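Local structure of endoglucanase (Thermotoga maritima, 1VHO) at residues A[18-21]-A[22-25]; A[102-106]-A[107-111]; A[258-261]-A[262-265]. The protein probably acts as a metal-dependent aminopeptidase of the M42 family, which binds two divalent metal cations per subunit, although it carries the name endoglucanase. All coordinates share one frame; numbering follows the deposited sequence.

The chain folds into a mixed-sheet domain bearing the predicted metal site and an antiparallel sheet. Interaction 1, a partly buried turn between two helices, lies close to the predicted proton acceptor and a predicted metal ligand and meets interaction 2, a surface hairpin of the antiparallel sheet: Asp18 forms a salt bridge with Arg102 and a probable hydrogen bond with Tyr104. Backbone bonds, a buried glutamate carboxylate and a water shape the former; the latter adds threonine, water and sulfate chemistry at its tip. Interaction 3, a partly buried helix in a beta-alpha-beta unit, stands across the chain's centre, about 48 Å from interaction 2 between centres, and divides into apolar and polar faces.

Interaction 1. Residues A[18-21]-A[22-25]; sequences DGPS and GYET
Gly22 follows Ser21 in a type II beta turn that runs from Pro20 to Tyr23. Its positive phi (92°) is one a side chain would hardly tolerate, since a beta carbon would collide with Ser21 O. Its amide N-H donates to Glu24 OE2 (Gly22 N to Glu24 OE2, 3.0 Å), meeting that oxygen from above the carboxylate plane.

Tyr23 closes the turn by donating from Tyr23 N to Pro20 O at 2.9 Å. With CG anti to its own carbonyl carbon (chi1 -48°), the ring swings back alongside the turn, and Tyr23 CD2 comes within 3.2 Å of Ser21 O at an oblique approach. Tyr23 CB meanwhile packs on Pro20 CG at 4.0 Å, the two side chains crossing at about a right angle. The carbonyl of Tyr23 serves the start of the loop: Gly19 CA makes a CA-H...O contact with Tyr23 O, and one water donates both to Asp18 O (2.6 Å) and to Tyr23 O (3.0 Å), bridging the two ends of the loop.

Glu24, at the N-cap of the next helix, bends at chi2 (93°), which folds its carboxylate back toward Ser21 and the amide of Gly22. Glu24 OE2 then lies 3.5 Å from Ser21 CA and accepts a further hydrogen bond from Gln203 N, while Glu24 CG runs past Gly19 O. A beta carbon on Gly19 would press on Glu24 CA.

The turn lies in the loop joining helix 7-16 to helix 25-35. Pro20 and Tyr23 rest against Ile152 of strand 152-155 in the antiparallel sheet, and on the mixed-sheet side Gly22 lies close to the side chain of Glu204, the predicted proton acceptor.

Interaction 2. Residues A[102-106]-A[107-111]; sequences RIYTK and NGIER. With SO4 (sulfate ion), chain E.
Thr105 grips Gly108 O twice, through Thr105 N (2.8 Å) and through its hydroxyl (Thr105 OG1 to Gly108 O, 2.9 Å), the latter donating from above the carbonyl plane. The same hydroxyl accepts from Asn107 N at 3.1 Å. With chi1 75°, OG1 sits between the backbone N and carbonyl carbon, facing the type I turn centred on Lys106 and Asn107. A valine here would probably leave Asn107 N without its acceptor, Gly108 O with one donor fewer and a bridging water short of a partner.

That water donates to Thr105 OG1 and Glu110 OE2 and accepts from Asn107 ND2. Glu110 CG also lies 3.6 Å from Thr105 CG2. The turn closes a beta hairpin, strands 100-105 and 108-113, at the edge of the antiparallel sheet; Ile103 and Glu110 form a hydrogen-bonded pair (Ile103 N to Glu110 O, 2.6 Å). On the other face, Ile109 lies alongside Tyr104, Ile109 CD1 3.7 Å from Tyr104 CE2, and Ile109 CG2 touches Arg102 CB at 3.6 Å.

Farther out, Glu144 N and Arg145 N donate to the Glu110 carboxylate and fix its rotation. A sulfate, probably from the crystallisation liquor, hydrogen-bonds to Arg145 NE and Gly146 N; its very close approach to Lys106 and Asn107 makes the details there doubtful.

This positive, donor-rich turn is likely to attract anions, whereas the amides around buried Glu110 would probably stabilise its charge.

Interaction 3. Residues A[258-261]-A[262-265]; sequences LVQK and IIEI
Gln260 NE2 donates to Glu264 OE2 one turn later in the helix, at 2.9 Å and with a nearly straight N-H...O angle of 163°. The oxygen lies close to the amide plane of Gln260; the donor comes in from above the carboxylate, and the two planes are 58° apart. Gln260 reaches it by setting CG anti to the backbone N and then bending at chi2 (61°), which carries the amide along the helix surface toward Glu264. Its other end, Gln260 OE1, accepts from Arg256 NH1, and with both ends engaged the amide can hardly flip. Glu264 bends too, and its CG lies 3.2 Å from Gln260 O, the carbonyl that also receives Glu264 N.

The backbone follows the alpha-helical i to i+4 pattern, as in Ile263 N to Val259 O at 2.9 Å. The helix, residues 256-268, is the crossover of a beta-alpha-beta unit between strands 247-249 and 274-276 at one edge of the mixed sheet.

Its apolar contacts run between Leu258 and Ile262 and between Val259 and Ile263. Ile263 CD1 meets Val259 CG1 at 4.0 Å and also lies near Gln260 OE1, while Ile262 CD1 extends to Leu258 CG at a looser 4.3 Å. Ile265 curls back so that its CD1 sits 3.6 Å from Lys261 O, the carbonyl that accepts from Ile265 N. Val259 and Ile262 press on Ser299 of strand 297-304, and Ile262 and Ile265 pack against Leu326 of helix 317-333.

Interaction 1. Residues A[18-21]-A[22-25]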
loop_
_atom_site.group_PDB
_atom_site.type_symbol
_atom_site.label_atom_id
_atom_site.label_comp_id
_atom_site.label_asym_id
_atom_site.label_seq_id
_atom_site.Cartn_x
_atom_site.Cartn_y
_atom_site.Cartn_z
ATOM N N ASP A 18 -10.916 2.265 4.143
ATOM C CA ASP A 18 -10.646 3.538 3.495
ATOM C C ASP A 18 -9.620 4.358 4.258
ATOM O O ASP A 18 -9.866 4.788 5.404
ATOM C CB ASP A 18 -11.937 4.341 3.293
ATOM C CG ASP A 18 -12.961 3.662 2.404
ATOM O OD1 ASP A 18 -12.599 2.798 1.575
ATOM O OD2 ASP A 18 -14.191 3.954 2.522
ATOM N N GLY A 19 -8.492 4.635 3.587
ATOM C CA GLY A 19 -7.451 5.481 4.209
ATOM C C GLY A 19 -6.782 6.342 3.150
ATOM O O GLY A 19 -5.642 6.099 2.719
ATOM N N PRO A 20 -7.520 7.265 2.539
ATOM C CA PRO A 20 -6.990 8.136 1.506
ATOM C C PRO A 20 -5.877 9.003 2.132
ATOM O O PRO A 20 -5.890 9.162 3.347
ATOM C CB PRO A 20 -8.180 9.014 1.096
ATOM C CG PRO A 20 -9.055 9.005 2.322
ATOM C CD PRO A 20 -8.932 7.618 2.892
ATOM N N SER A 21 -4.944 9.416 1.319
ATOM C CA SER A 21 -3.790 10.198 1.830
ATOM C C SER A 21 -4.255 11.282 2.797
ATOM O O SER A 21 -5.166 12.064 2.451
ATOM C CB SER A 21 -3.090 10.866 0.643
ATOM O OG SER A 21 -2.742 9.835 -0.294
ATOM N N GLY A 22 -3.607 11.340 3.948
ATOM C CA GLY A 22 -3.942 12.341 4.960
ATOM C C GLY A 22 -4.949 11.870 5.972
ATOM O O GLY A 22 -5.179 12.534 7.003
ATOM N N TYR A 23 -5.714 10.813 5.672
ATOM C CA TYR A 23 -6.782 10.314 6.543
ATOM C C TYR A 23 -6.663 8.794 6.695
ATOM O O TYR A 23 -7.627 8.046 6.516
ATOM C CB TYR A 23 -8.154 10.653 5.888
ATOM C CG TYR A 23 -8.218 12.112 5.442
ATOM C CD1 TYR A 23 -8.575 13.105 6.360
ATOM C CD2 TYR A 23 -7.859 12.492 4.170
ATOM C CE1 TYR A 23 -8.556 14.439 5.984
ATOM C CE2 TYR A 23 -7.854 13.834 3.768
ATOM C CZ TYR A 23 -8.226 14.791 4.703
ATOM O OH TYR A 23 -8.219 16.117 4.320
ATOM N N GLU A 24 -5.452 8.315 6.993
ATOM C CA GLU A 24 -5.202 6.875 7.089
ATOM C C GLU A 24 -5.487 6.289 8.449
ATOM O O GLU A 24 -5.336 5.054 8.608
ATOM C CB GLU A 24 -3.698 6.587 6.746
ATOM C CG GLU A 24 -3.257 7.167 5.417
ATOM C CD GLU A 24 -2.629 8.540 5.470
ATOM O OE1 GLU A 24 -2.823 9.308 6.413
ATOM O OE2 GLU A 24 -1.914 8.891 4.518
ATOM N N THR A 25 -6.139 6.996 9.393
ATOM C CA THR A 25 -6.336 6.466 10.726
ATOM C C THR A 25 -7.035 5.152 10.866
ATOM O O THR A 25 -6.674 4.326 11.702
ATOM C CB THR A 25 -7.238 7.496 11.566
ATOM O OG1 THR A 25 -6.931 8.766 10.980
ATOM C CG2 THR A 25 -6.828 7.434 12.991
HETATM O O HOH W 1 -8.420 5.350 7.494
#

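Interaction 2. Residues A[102-106]-A[107-111]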
loop_
_atom_site.group_PDB
_atom_site.type_symbol
_atom_site.label_atom_id
_atom_site.label_comp_id
_atom_site.label_asym_id
_atom_site.label_seq_id
_atom_site.Cartn_x
_atom_site.Cartn_y
_atom_site.Cartn_z
ATOM N N ARG A 102 -17.227 6.665 -3.342
ATOM C CA ARG A 102 -18.040 6.782 -2.127
ATOM C C ARG A 102 -17.508 8.019 -1.396
ATOM O O ARG A 102 -16.303 8.173 -1.252
ATOM C CB ARG A 102 -18.109 5.563 -1.235
ATOM C CG ARG A 102 -16.743 4.971 -0.840
ATOM C CD ARG A 102 -17.007 3.548 -0.289
ATOM N NE ARG A 102 -15.821 2.924 0.305
ATOM C CZ ARG A 102 -15.569 1.590 0.155
ATOM N NH1 ARG A 102 -16.388 0.806 -0.574
ATOM N NH2 ARG A 102 -14.550 1.052 0.791
ATOM N N ILE A 103 -18.440 8.889 -0.977
ATOM C CA ILE A 103 -18.015 10.156 -0.383
ATOM C C ILE A 103 -18.460 10.312 1.057
ATOM O O ILE A 103 -19.641 10.075 1.365
ATOM C CB ILE A 103 -18.643 11.321 -1.223
ATOM C CG1 ILE A 103 -18.408 11.122 -2.708
ATOM C CG2 ILE A 103 -18.017 12.654 -0.730
ATOM C CD1 ILE A 103 -18.928 12.246 -3.625
ATOM N N TYR A 104 -17.509 10.643 1.926
ATOM C CA TYR A 104 -17.829 10.829 3.323
ATOM C C TYR A 104 -18.475 12.189 3.526
ATOM O O TYR A 104 -17.855 13.212 3.208
ATOM C CB TYR A 104 -16.551 10.747 4.203
ATOM C CG TYR A 104 -16.104 9.280 4.265
ATOM C CD1 TYR A 104 -15.213 8.756 3.353
ATOM C CD2 TYR A 104 -16.636 8.474 5.271
ATOM C CE1 TYR A 104 -14.849 7.415 3.404
ATOM C CE2 TYR A 104 -16.237 7.141 5.372
ATOM C CZ TYR A 104 -15.371 6.630 4.407
ATOM O OH TYR A 104 -15.051 5.289 4.486
ATOM N N THR A 105 -19.692 12.208 4.036
ATOM C CA THR A 105 -20.380 13.485 4.302
ATOM C C THR A 105 -20.781 13.516 5.773
ATOM O O THR A 105 -20.708 12.548 6.542
ATOM C CB THR A 105 -21.651 13.635 3.438
ATOM O OG1 THR A 105 -22.724 12.779 3.946
ATOM C CG2 THR A 105 -21.362 13.258 1.993
ATOM N N LYS A 106 -21.336 14.682 6.167
ATOM C CA LYS A 106 -21.827 14.804 7.545
ATOM C C LYS A 106 -22.953 13.837 7.821
ATOM O O LYS A 106 -23.214 13.564 9.004
ATOM C CB LYS A 106 -22.290 16.255 7.801
ATOM C CG LYS A 106 -23.587 16.614 7.094
ATOM C CD LYS A 106 -23.707 18.126 6.923
ATOM C CE LYS A 106 -25.084 18.703 7.087
ATOM N NZ LYS A 106 -26.194 17.791 6.680
ATOM N N ASN A 107 -23.679 13.340 6.817
ATOM C CA ASN A 107 -24.788 12.448 6.996
ATOM C C ASN A 107 -24.456 10.975 6.816
ATOM O O ASN A 107 -25.347 10.132 7.006
ATOM C CB ASN A 107 -25.901 12.771 5.954
ATOM C CG ASN A 107 -26.350 14.220 6.093
ATOM O OD1 ASN A 107 -26.800 14.615 7.165
ATOM N ND2 ASN A 107 -26.195 14.998 5.037
ATOM N N GLY A 108 -23.227 10.648 6.433
ATOM C CA GLY A 108 -22.895 9.209 6.249
ATOM C C GLY A 108 -22.112 9.141 4.923
ATOM O O GLY A 108 -21.549 10.131 4.467
ATOM N N ILE A 109 -22.157 8.033 4.250
ATOM C CA ILE A 109 -21.436 7.866 2.982
ATOM C C ILE A 109 -22.397 7.998 1.822
ATOM O O ILE A 109 -23.468 7.383 1.879
ATOM C CB ILE A 109 -20.811 6.438 3.019
ATOM C CG1 ILE A 109 -19.821 6.424 4.207
ATOM C CG2 ILE A 109 -20.103 6.122 1.718
ATOM C CD1 ILE A 109 -19.110 5.067 4.366
ATOM N N GLU A 110 -22.071 8.810 0.826
ATOM C CA GLU A 110 -22.918 8.933 -0.363
ATOM C C GLU A 110 -22.157 8.236 -1.502
ATOM O O GLU A 110 -20.906 8.325 -1.551
ATOM C CB GLU A 110 -23.110 10.410 -0.760
ATOM C CG GLU A 110 -23.833 11.230 0.309
ATOM C CD GLU A 110 -25.336 11.191 0.129
ATOM O OE1 GLU A 110 -25.836 10.505 -0.804
ATOM O OE2 GLU A 110 -26.034 11.845 0.925
ATOM N N ARG A 111 -22.820 7.518 -2.361
ATOM C CA ARG A 111 -22.206 6.799 -3.460
ATOM C C ARG A 111 -22.573 7.367 -4.815
ATOM O O ARG A 111 -23.752 7.713 -5.023
ATOM C CB ARG A 111 -22.691 5.329 -3.383
ATOM C CG ARG A 111 -21.994 4.669 -2.169
ATOM C CD ARG A 111 -22.526 3.251 -1.955
ATOM N NE ARG A 111 -21.845 2.736 -0.751
ATOM C CZ ARG A 111 -22.251 3.005 0.483
ATOM N NH1 ARG A 111 -21.548 2.509 1.487
ATOM N NH2 ARG A 111 -23.355 3.722 0.724
HETATM S S SO4 E . -28.141 17.933 4.295
HETATM O O1 SO4 E . -27.987 16.456 4.127
HETATM O O2 SO4 E . -26.794 18.584 4.181
HETATM O O3 SO4 E . -29.054 18.446 3.229
HETATM O O4 SO4 E . -28.728 18.208 5.645
HETATM O O HOH W 2 -24.942 13.449 2.577
#

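Interaction 3. Residues A[258-261]-A[262-265]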
loop_
_atom_site.group_PDB
_atom_site.type_symbol
_atom_site.label_atom_id
_atom_site.label_comp_id
_atom_site.label_asym_id
_atom_site.label_seq_id
_atom_site.Cartn_x
_atom_site.Cartn_y
_atom_site.Cartn_z
ATOM N N LEU A 258 23.745 -7.200 0.234
ATOM C CA LEU A 258 22.602 -7.550 1.131
ATOM C C LEU A 258 21.584 -8.332 0.314
ATOM O O LEU A 258 21.079 -9.399 0.681
ATOM C CB LEU A 258 21.958 -6.252 1.637
ATOM C CG LEU A 258 20.580 -6.404 2.326
ATOM C CD1 LEU A 258 20.710 -7.299 3.541
ATOM C CD2 LEU A 258 19.987 -5.049 2.704
ATOM N N VAL A 259 21.375 -7.861 -0.937
ATOM C CA VAL A 259 20.440 -8.553 -1.824
ATOM C C VAL A 259 20.897 -9.985 -2.058
ATOM O O VAL A 259 20.109 -10.930 -1.986
ATOM C CB VAL A 259 20.269 -7.755 -3.121
ATOM C CG1 VAL A 259 19.473 -8.520 -4.181
ATOM C CG2 VAL A 259 19.560 -6.416 -2.812
ATOM N N GLN A 260 22.186 -10.232 -2.359
ATOM C CA GLN A 260 22.618 -11.634 -2.556
ATOM C C GLN A 260 22.387 -12.470 -1.307
ATOM O O GLN A 260 22.006 -13.631 -1.419
ATOM C CB GLN A 260 24.109 -11.681 -2.974
ATOM C CG GLN A 260 24.489 -13.056 -3.533
ATOM C CD GLN A 260 23.673 -13.388 -4.765
ATOM O OE1 GLN A 260 23.237 -12.474 -5.463
ATOM N NE2 GLN A 260 23.495 -14.682 -5.037
ATOM N N LYS A 261 22.629 -11.961 -0.106
ATOM C CA LYS A 261 22.328 -12.734 1.111
ATOM C C LYS A 261 20.845 -13.102 1.180
ATOM O O LYS A 261 20.493 -14.220 1.595
ATOM C CB LYS A 261 22.696 -11.923 2.354
ATOM C CG LYS A 261 24.239 -11.850 2.543
ATOM C CD LYS A 261 24.513 -10.734 3.565
ATOM C CE LYS A 261 26.013 -10.675 3.891
ATOM N NZ LYS A 261 26.334 -9.401 4.606
ATOM N N ILE A 262 19.949 -12.178 0.791
ATOM C CA ILE A 262 18.504 -12.493 0.800
ATOM C C ILE A 262 18.206 -13.584 -0.187
ATOM O O ILE A 262 17.456 -14.552 0.039
ATOM C CB ILE A 262 17.664 -11.223 0.509
ATOM C CG1 ILE A 262 17.815 -10.172 1.594
ATOM C CG2 ILE A 262 16.204 -11.600 0.273
ATOM C CD1 ILE A 262 17.213 -8.789 1.259
ATOM N N ILE A 263 18.826 -13.471 -1.393
ATOM C CA ILE A 263 18.651 -14.502 -2.425
ATOM C C ILE A 263 19.127 -15.859 -1.949
ATOM O O ILE A 263 18.473 -16.887 -2.194
ATOM C CB ILE A 263 19.433 -14.048 -3.686
ATOM C CG1 ILE A 263 18.678 -12.879 -4.355
ATOM C CG2 ILE A 263 19.696 -15.186 -4.666
ATOM C CD1 ILE A 263 19.473 -12.273 -5.521
ATOM N N GLU A 264 20.241 -15.917 -1.219
ATOM C CA GLU A 264 20.724 -17.215 -0.727
ATOM C C GLU A 264 19.758 -17.823 0.288
ATOM O O GLU A 264 19.620 -19.057 0.335
ATOM C CB GLU A 264 22.113 -17.137 -0.100
ATOM C CG GLU A 264 23.208 -16.578 -1.011
ATOM C CD GLU A 264 23.442 -17.391 -2.268
ATOM O OE1 GLU A 264 23.032 -18.574 -2.357
ATOM O OE2 GLU A 264 24.059 -16.835 -3.227
ATOM N N ILE A 265 19.114 -16.970 1.080
ATOM C CA ILE A 265 18.133 -17.515 2.064
ATOM C C ILE A 265 16.953 -18.058 1.302
ATOM O O ILE A 265 16.409 -19.130 1.550
ATOM C CB ILE A 265 17.724 -16.400 3.036
ATOM C CG1 ILE A 265 18.904 -16.176 3.999
ATOM C CG2 ILE A 265 16.470 -16.815 3.853
ATOM C CD1 ILE A 265 18.914 -14.886 4.749
#